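Local structure of alpha-fucosidase (Bifidobacterium bifidum, 2EAB) at residues A[167-172]-A[178-183]; A[526-531]-A[594-599]. The protein probably hydrolyses alpha-1,2-L-fucosyl linkages, releasing fucose, this chain being the catalytic part of a longer protein that binds calcium. All coordinates share one frame; numbering follows the deposited sequence.

Contact 1 (A[167-172]-A[178-183])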
ATOM      1  N   ALA A 167      -5.357  -6.040  20.948  1.00  9.96           N
ATOM      2  CA  ALA A 167      -5.278  -4.841  21.771  1.00 10.20           C
ATOM      3  C   ALA A 167      -5.762  -5.168  23.178  1.00 10.49           C
ATOM      4  O   ALA A 167      -6.711  -5.932  23.351  1.00 10.85           O
ATOM      5  CB  ALA A 167      -6.115  -3.722  21.167  1.00 10.07           C
ATOM      6  N   ASP A 168      -5.099  -4.585  24.171  1.00 10.63           N
ATOM      7  CA  ASP A 168      -5.406  -4.852  25.572  1.00 11.05           C
ATOM      8  C   ASP A 168      -5.648  -3.555  26.336  1.00 10.78           C
ATOM      9  O   ASP A 168      -5.074  -2.515  26.007  1.00 10.30           O
ATOM     10  CB  ASP A 168      -4.261  -5.628  26.232  1.00 11.94           C
ATOM     11  CG  ASP A 168      -3.803  -6.828  25.410  1.00 14.00           C
ATOM     12  OD1 ASP A 168      -4.559  -7.810  25.304  1.00 15.36           O
ATOM     13  OD2 ASP A 168      -2.673  -6.797  24.882  1.00 16.81           O
ATOM     14  N   VAL A 169      -6.513  -3.629  27.348  1.00 10.84           N
ATOM     15  CA  VAL A 169      -6.711  -2.533  28.301  1.00 11.02           C
ATOM     16  C   VAL A 169      -6.809  -3.131  29.700  1.00 11.20           C
ATOM     17  O   VAL A 169      -7.440  -4.170  29.892  1.00 11.42           O
ATOM     18  CB  VAL A 169      -7.998  -1.700  28.016  1.00 11.01           C
ATOM     19  CG1 VAL A 169      -8.105  -0.511  28.974  1.00 11.62           C
ATOM     20  CG2 VAL A 169      -8.054  -1.213  26.565  1.00 10.70           C
ATOM     21  N   THR A 170      -6.161  -2.482  30.662  1.00 11.48           N
ATOM     22  CA  THR A 170      -6.273  -2.870  32.065  1.00 12.14           C
ATOM     23  C   THR A 170      -6.213  -1.642  32.966  1.00 12.36           C
ATOM     24  O   THR A 170      -5.536  -0.667  32.654  1.00 12.43           O
ATOM     25  CB  THR A 170      -5.208  -3.929  32.474  1.00 12.28           C
ATOM     26  OG1 THR A 170      -5.471  -4.383  33.807  1.00 12.82           O
ATOM     27  CG2 THR A 170      -3.783  -3.369  32.397  1.00 13.21           C
ATOM     28  N   PHE A 171      -6.947  -1.695  34.075  1.00 12.88           N
ATOM     29  CA  PHE A 171      -6.893  -0.656  35.100  1.00 13.21           C
ATOM     30  C   PHE A 171      -7.546  -1.147  36.379  1.00 13.60           C
ATOM     31  O   PHE A 171      -8.328  -2.095  36.358  1.00 13.12           O
ATOM     32  CB  PHE A 171      -7.558   0.646  34.627  1.00 13.16           C
ATOM     33  CG  PHE A 171      -8.989   0.484  34.194  1.00 13.31           C
ATOM     34  CD1 PHE A 171     -10.024   0.514  35.128  1.00 13.72           C
ATOM     35  CD2 PHE A 171      -9.304   0.311  32.848  1.00 13.21           C
ATOM     36  CE1 PHE A 171     -11.346   0.367  34.733  1.00 13.74           C
ATOM     37  CE2 PHE A 171     -10.629   0.165  32.442  1.00 13.61           C
ATOM     38  CZ  PHE A 171     -11.653   0.193  33.387  1.00 13.41           C
ATOM     39  N   LYS A 172      -7.211  -0.490  37.485  1.00 14.05           N
ATOM     40  CA  LYS A 172      -7.833  -0.762  38.772  1.00 15.07           C
ATOM     41  C   LYS A 172      -8.728   0.413  39.157  1.00 14.96           C
ATOM     42  O   LYS A 172      -8.269   1.550  39.242  1.00 15.11           O
ATOM     43  CB  LYS A 172      -6.770  -1.011  39.849  1.00 14.98           C
ATOM     44  CG  LYS A 172      -7.349  -1.339  41.227  1.00 15.82           C
ATOM     45  CD  LYS A 172      -6.277  -1.740  42.231  1.00 16.50           C
ATOM     46  CE  LYS A 172      -5.949  -3.218  42.135  1.00 19.38           C
ATOM     47  NZ  LYS A 172      -5.133  -3.681  43.292  1.00 21.09           N
ATOM     48  N   TYR A 178     -10.163  -4.282  36.059  1.00 13.90           N
ATOM     49  CA  TYR A 178     -10.941  -4.553  34.857  1.00 13.35           C
ATOM     50  C   TYR A 178      -9.994  -4.737  33.687  1.00 12.92           C
ATOM     51  O   TYR A 178      -9.055  -3.960  33.521  1.00 12.60           O
ATOM     52  CB  TYR A 178     -11.910  -3.403  34.576  1.00 13.74           C
ATOM     53  CG  TYR A 178     -12.952  -3.219  35.656  1.00 13.87           C
ATOM     54  CD1 TYR A 178     -14.167  -3.902  35.600  1.00 14.32           C
ATOM     55  CD2 TYR A 178     -12.721  -2.367  36.738  1.00 14.15           C
ATOM     56  CE1 TYR A 178     -15.130  -3.742  36.592  1.00 14.97           C
ATOM     57  CE2 TYR A 178     -13.676  -2.199  37.739  1.00 14.74           C
ATOM     58  CZ  TYR A 178     -14.875  -2.886  37.656  1.00 14.98           C
ATOM     59  OH  TYR A 178     -15.817  -2.722  38.646  1.00 15.08           O
ATOM     60  N   THR A 179     -10.226  -5.782  32.897  1.00 12.44           N
ATOM     61  CA  THR A 179      -9.423  -5.998  31.694  1.00 12.14           C
ATOM     62  C   THR A 179     -10.288  -6.109  30.448  1.00 11.78           C
ATOM     63  O   THR A 179     -11.444  -6.547  30.506  1.00 11.42           O
ATOM     64  CB  THR A 179      -8.507  -7.249  31.779  1.00 12.44           C
ATOM     65  OG1 THR A 179      -9.278  -8.441  31.603  1.00 13.62           O
ATOM     66  CG2 THR A 179      -7.755  -7.304  33.107  1.00 12.68           C
ATOM     67  N   ARG A 180      -9.701  -5.708  29.321  1.00 11.32           N
ATOM     68  CA  ARG A 180     -10.324  -5.831  28.014  1.00 11.28           C
ATOM     69  C   ARG A 180      -9.289  -6.318  27.022  1.00 10.78           C
ATOM     70  O   ARG A 180      -8.126  -5.921  27.078  1.00 10.94           O
ATOM     71  CB  ARG A 180     -10.902  -4.493  27.555  1.00 11.40           C
ATOM     72  CG  ARG A 180     -11.839  -3.856  28.567  1.00 12.70           C
ATOM     73  CD  ARG A 180     -12.727  -2.821  27.927  1.00 14.49           C
ATOM     74  NE  ARG A 180     -12.103  -1.507  27.932  1.00 18.84           N
ATOM     75  CZ  ARG A 180     -12.377  -0.546  28.810  1.00 18.94           C
ATOM     76  NH1 ARG A 180     -13.277  -0.734  29.766  1.00 21.10           N
ATOM     77  NH2 ARG A 180     -11.752   0.609  28.723  1.00 19.44           N
ATOM     78  N   GLU A 181      -9.732  -7.189  26.126  1.00 10.36           N
ATOM     79  CA  GLU A 181      -8.895  -7.712  25.062  1.00 10.36           C
ATOM     80  C   GLU A 181      -9.712  -7.725  23.782  1.00 10.09           C
ATOM     81  O   GLU A 181     -10.854  -8.180  23.778  1.00 10.52           O
ATOM     82  CB  GLU A 181      -8.429  -9.124  25.399  1.00 10.56           C
ATOM     83  CG  GLU A 181      -7.567  -9.771  24.335  1.00 11.60           C
ATOM     84  CD  GLU A 181      -7.469 -11.266  24.523  1.00 13.29           C
ATOM     85  OE1 GLU A 181      -8.472 -11.964  24.267  1.00 15.18           O
ATOM     86  OE2 GLU A 181      -6.387 -11.745  24.917  1.00 13.64           O
ATOM     87  N   TYR A 182      -9.116  -7.224  22.703  1.00  9.78           N
ATOM     88  CA  TYR A 182      -9.791  -7.148  21.414  1.00  9.30           C
ATOM     89  C   TYR A 182      -8.933  -7.737  20.309  1.00  9.14           C
ATOM     90  O   TYR A 182      -7.743  -7.447  20.219  1.00  9.14           O
ATOM     91  CB  TYR A 182     -10.083  -5.698  21.041  1.00  9.60           C
ATOM     92  CG  TYR A 182     -10.791  -4.869  22.078  1.00  9.87           C
ATOM     93  CD1 TYR A 182     -12.182  -4.888  22.178  1.00  9.83           C
ATOM     94  CD2 TYR A 182     -10.077  -4.027  22.927  1.00 10.43           C
ATOM     95  CE1 TYR A 182     -12.841  -4.113  23.117  1.00 10.33           C
ATOM     96  CE2 TYR A 182     -10.728  -3.244  23.867  1.00 10.68           C
ATOM     97  CZ  TYR A 182     -12.110  -3.292  23.947  1.00 10.41           C
ATOM     98  OH  TYR A 182     -12.774  -2.512  24.861  1.00 10.59           O
ATOM     99  N   PHE A 183      -9.546  -8.546  19.452  1.00  8.88           N
ATOM    100  CA  PHE A 183      -8.883  -9.001  18.231  1.00  9.10           C
ATOM    101  C   PHE A 183      -9.908  -9.311  17.154  1.00  9.17           C
ATOM    102  O   PHE A 183     -11.097  -9.436  17.436  1.00  9.27           O
ATOM    103  CB  PHE A 183      -7.931 -10.188  18.490  1.00  9.36           C
ATOM    104  CG  PHE A 183      -8.600 -11.423  19.034  1.00  9.66           C
ATOM    105  CD1 PHE A 183      -9.144 -12.373  18.176  1.00  9.92           C
ATOM    106  CD2 PHE A 183      -8.644 -11.660  20.404  1.00  9.78           C
ATOM    107  CE1 PHE A 183      -9.744 -13.530  18.674  1.00 11.03           C
ATOM    108  CE2 PHE A 183      -9.245 -12.810  20.911  1.00 11.12           C
ATOM    109  CZ  PHE A 183      -9.789 -13.746  20.049  1.00 10.61           C
TER
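Phe171 holds CG between its backbone N and carbonyl carbon (chi1 57°), which swings the ring across to Tyr178 and Arg180. Arg180 starts with CG anti to the carbonyl carbon and bends at chi3 (-89°), so its guanidinium lies beside Val169 and reaches the same ring. Tyr178 CB sits over one face of the Phe171 ring as a CH-pi contact, 4.1 Å from the ring centroid. The two aromatic planes are 33° apart, and Phe171 CE1 comes to 3.7 Å from Tyr178 CD2. Arg180 NH1 lies at the edge of the Phe171 ring, near its plane, 3.9 Å from CE2. An alanine in place of Phe171 would probably leave Tyr178 CB without the ring beneath it and the Arg180 guanidinium without its aromatic edge. Arg180 NH2 also touches Val169 CG1 at 3.8 Å, while NE is salt-bridged to Glu70. The Tyr182 hydroxyl bonds to the same Glu70 oxygen. Val169 CG2 meets the Tyr182 ring at its edge.

On the opposite side of the sheet from Phe171, Val169 and Arg180 lie Asp168, Thr170, Thr179 and Glu181. Asp168 and Glu181 run side by side, with OD1 and OE2 4.4 Å apart. Lys166 forms salt bridges to both and probably offsets their like charges. Glu181 OE2 also has a salt bridge to Lys320, and OE1 hydrogen-bonds the hydroxyl of Tyr316.

Six backbone hydrogen bonds join the strands. Val169 N gives one to Arg180 O at 2.8 Å, and Arg180 N returns one to Val169 O. The Ala167–Tyr182 and Phe171–Tyr178 pairs do the same. Hydrogen-bonded and non-hydrogen-bonded pairs alternate, as expected of an antiparallel beta hairpin. Strands 166-173 and 176-185 form this hairpin inside a large antiparallel sheet of the N-terminal, family 65-like beta domain.

Contact 2 (A[526-531]-A[594-599])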
ATOM      1  N   ALA A 526       0.948 -20.007 -11.391  1.00  9.12           N
ATOM      2  CA  ALA A 526      -0.445 -19.555 -11.394  1.00  9.08           C
ATOM      3  C   ALA A 526      -0.510 -18.023 -11.411  1.00  8.81           C
ATOM      4  O   ALA A 526      -1.350 -17.432 -12.097  1.00  9.12           O
ATOM      5  CB  ALA A 526      -1.199 -20.124 -10.199  1.00  9.74           C
ATOM      6  N   LEU A 527       0.385 -17.379 -10.662  1.00  8.54           N
ATOM      7  CA  LEU A 527       0.480 -15.923 -10.679  1.00  8.57           C
ATOM      8  C   LEU A 527       1.005 -15.434 -12.020  1.00  8.29           C
ATOM      9  O   LEU A 527       0.537 -14.421 -12.539  1.00  8.36           O
ATOM     10  CB  LEU A 527       1.349 -15.408  -9.531  1.00  8.96           C
ATOM     11  CG  LEU A 527       0.690 -15.465  -8.152  1.00  8.84           C
ATOM     12  CD1 LEU A 527       1.708 -15.153  -7.065  1.00 10.31           C
ATOM     13  CD2 LEU A 527      -0.493 -14.507  -8.072  1.00 10.26           C
ATOM     14  N   LEU A 528       1.964 -16.160 -12.592  1.00  8.33           N
ATOM     15  CA  LEU A 528       2.484 -15.814 -13.909  1.00  8.28           C
ATOM     16  C   LEU A 528       1.367 -15.665 -14.939  1.00  8.06           C
ATOM     17  O   LEU A 528       1.346 -14.698 -15.698  1.00  8.19           O
ATOM     18  CB  LEU A 528       3.504 -16.850 -14.383  1.00  8.41           C
ATOM     19  CG  LEU A 528       4.075 -16.690 -15.793  1.00  8.60           C
ATOM     20  CD1 LEU A 528       4.751 -15.334 -15.972  1.00  8.95           C
ATOM     21  CD2 LEU A 528       5.059 -17.815 -16.053  1.00  9.12           C
ATOM     22  N   ASP A 529       0.445 -16.624 -14.976  1.00  7.94           N
ATOM     23  CA  ASP A 529      -0.645 -16.566 -15.952  1.00  7.76           C
ATOM     24  C   ASP A 529      -1.508 -15.316 -15.778  1.00  7.53           C
ATOM     25  O   ASP A 529      -1.873 -14.659 -16.755  1.00  7.53           O
ATOM     26  CB  ASP A 529      -1.513 -17.822 -15.885  1.00  8.26           C
ATOM     27  CG  ASP A 529      -0.847 -19.035 -16.521  1.00  8.65           C
ATOM     28  OD1 ASP A 529       0.262 -18.902 -17.090  1.00 10.43           O
ATOM     29  OD2 ASP A 529      -1.451 -20.128 -16.459  1.00 10.16           O
ATOM     30  N   ARG A 530      -1.806 -14.980 -14.526  1.00  6.97           N
ATOM     31  CA  ARG A 530      -2.647 -13.822 -14.212  1.00  7.29           C
ATOM     32  C   ARG A 530      -1.959 -12.507 -14.543  1.00  7.40           C
ATOM     33  O   ARG A 530      -2.578 -11.605 -15.116  1.00  7.39           O
ATOM     34  CB  ARG A 530      -3.065 -13.840 -12.744  1.00  7.67           C
ATOM     35  CG  ARG A 530      -4.012 -14.969 -12.414  1.00  7.72           C
ATOM     36  CD  ARG A 530      -4.182 -15.112 -10.932  1.00  8.41           C
ATOM     37  NE  ARG A 530      -5.011 -14.049 -10.367  1.00  8.16           N
ATOM     38  CZ  ARG A 530      -5.122 -13.807  -9.064  1.00  8.23           C
ATOM     39  NH1 ARG A 530      -4.441 -14.536  -8.189  1.00  8.45           N
ATOM     40  NH2 ARG A 530      -5.909 -12.834  -8.628  1.00  8.49           N
ATOM     41  N   VAL A 531      -0.682 -12.387 -14.194  1.00  7.36           N
ATOM     42  CA  VAL A 531       0.029 -11.133 -14.439  1.00  7.75           C
ATOM     43  C   VAL A 531       0.310 -10.969 -15.928  1.00  7.43           C
ATOM     44  O   VAL A 531       0.252  -9.860 -16.458  1.00  7.39           O
ATOM     45  CB  VAL A 531       1.312 -10.964 -13.568  1.00  8.15           C
ATOM     46  CG1 VAL A 531       0.993 -11.168 -12.096  1.00  9.28           C
ATOM     47  CG2 VAL A 531       2.425 -11.912 -13.994  1.00  8.76           C
ATOM     48  N   ALA A 594       6.103 -12.749 -20.733  1.00  8.27           N
ATOM     49  CA  ALA A 594       5.990 -13.500 -21.980  1.00  8.61           C
ATOM     50  C   ALA A 594       7.098 -14.540 -22.097  1.00  9.02           C
ATOM     51  O   ALA A 594       6.826 -15.710 -22.378  1.00  9.32           O
ATOM     52  CB  ALA A 594       6.016 -12.561 -23.173  1.00  8.71           C
ATOM     53  N   LYS A 595       8.337 -14.121 -21.854  1.00  9.27           N
ATOM     54  CA  LYS A 595       9.485 -15.027 -21.932  1.00  9.95           C
ATOM     55  C   LYS A 595       9.352 -16.211 -20.979  1.00 10.09           C
ATOM     56  O   LYS A 595       9.689 -17.346 -21.336  1.00 10.49           O
ATOM     57  CB  LYS A 595      10.785 -14.270 -21.675  1.00 10.21           C
ATOM     58  CG  LYS A 595      11.232 -13.425 -22.851  1.00 12.18           C
ATOM     59  CD  LYS A 595      12.525 -12.686 -22.565  1.00 15.71           C
ATOM     60  CE  LYS A 595      13.029 -11.966 -23.811  1.00 17.71           C
ATOM     61  NZ  LYS A 595      13.345 -12.895 -24.941  1.00 19.60           N
ATOM     62  N   ALA A 596       8.834 -15.950 -19.781  1.00 10.06           N
ATOM     63  CA  ALA A 596       8.653 -16.991 -18.771  1.00 10.21           C
ATOM     64  C   ALA A 596       7.643 -18.050 -19.214  1.00 10.64           C
ATOM     65  O   ALA A 596       7.650 -19.177 -18.712  1.00 11.27           O
ATOM     66  CB  ALA A 596       8.235 -16.375 -17.450  1.00 10.25           C
ATOM     67  N   LYS A 597       6.779 -17.673 -20.154  1.00 10.60           N
ATOM     68  CA  LYS A 597       5.780 -18.578 -20.718  1.00 11.22           C
ATOM     69  C   LYS A 597       6.191 -19.148 -22.078  1.00 11.63           C
ATOM     70  O   LYS A 597       5.448 -19.927 -22.677  1.00 12.20           O
ATOM     71  CB  LYS A 597       4.436 -17.857 -20.841  1.00 11.08           C
ATOM     72  CG  LYS A 597       3.786 -17.547 -19.505  1.00 11.55           C
ATOM     73  CD  LYS A 597       2.521 -16.720 -19.653  1.00 12.35           C
ATOM     74  CE  LYS A 597       1.414 -17.458 -20.406  1.00 13.31           C
ATOM     75  NZ  LYS A 597       1.018 -18.751 -19.777  1.00 14.53           N
ATOM     76  N   GLY A 598       7.371 -18.761 -22.558  1.00 11.80           N
ATOM     77  CA  GLY A 598       7.845 -19.176 -23.881  1.00 12.00           C
ATOM     78  C   GLY A 598       7.259 -18.354 -25.015  1.00 12.02           C
ATOM     79  O   GLY A 598       7.221 -18.806 -26.164  1.00 12.66           O
ATOM     80  N   ASP A 599       6.810 -17.138 -24.688  1.00 11.76           N
ATOM     81  CA  ASP A 599       6.205 -16.200 -25.644  1.00 11.89           C
ATOM     82  C   ASP A 599       5.195 -16.874 -26.588  1.00 11.98           C
ATOM     83  O   ASP A 599       5.333 -16.788 -27.811  1.00 11.64           O
ATOM     84  CB  ASP A 599       7.296 -15.451 -26.431  1.00 11.98           C
ATOM     85  CG  ASP A 599       6.761 -14.230 -27.187  1.00 12.34           C
ATOM     86  OD1 ASP A 599       5.651 -13.744 -26.878  1.00 12.34           O
ATOM     87  OD2 ASP A 599       7.470 -13.750 -28.096  1.00 13.92           O
TER
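Leu528 and Lys597 make the apolar part of this contact together with Ala596. Leu528 CG is anti to its backbone N (chi1 176°), which sends both methyls toward the end of helix 577-596. Leu528 CD2 touches Ala596 CB at 3.8 Å. Leu528 CD2 also meets Lys597 CG, at 3.7 Å. Leu528 CD1 reaches Ala596 CB at 3.9 Å, so both leucine methyls face that of Ala596. The Leu528 and Lys597 side chains run antiparallel alongside each other. Tyr519 of helix 507-520 touches both Leu528 and Ala596 and extends the apolar patch.

The polar part is one salt bridge. Lys597 NZ donates to Asp529 OD1 at 2.8 Å. The ammonium comes from above the carboxylate plane, 45° out of it. The lysine chain bends at chi3 (64°) and chi4, which turns NZ back to the acid after CG has packed on Leu528. One side chain therefore serves both parts: its methylene covers the leucine, and its charge pairs with the aspartate at the outer margin. The lysine side chain lies nearly perpendicular to that of Asp529.

Backbone bonds shape 594-599. Asp599 N bonds to Ala594 O, and Gly598 N to Lys595 O at 3.0 Å. With the positive phi of Gly598 they form a Schellman motif closing helix 577-596. Lys597 N also bonds to Ala594 O, from the opposite face of its plane to Asp599 N. The whole is a helix flank meeting a capped helix terminus, a small apolar patch on buried Leu528 with a salt bridge beside it on the exposed side, in the family 95 catalytic domain, an (alpha/alpha)6 barrel.

How the contacts relate
Contact 1 and contact 2 lie on opposite sides of the chain's centre. Their centres are 49 Å apart, and their nearest atoms are about 26 Å apart, so they do not touch. They come in series along the chain: the hairpin of contact 1 is complete long before helix 525-546 begins. They share no strand, helix or sheet. Contact 1 belongs to the N-terminal beta domain and joins neighbouring strands. Contact 2 belongs to the helical catalytic domain and joins segments separated by more than sixty residues, on helices 525-546 and 577-596. Contact 1 is thus local to one hairpin, though Glu181 also ties it to helix 316-331, while contact 2 packs helices within the catalytic domain.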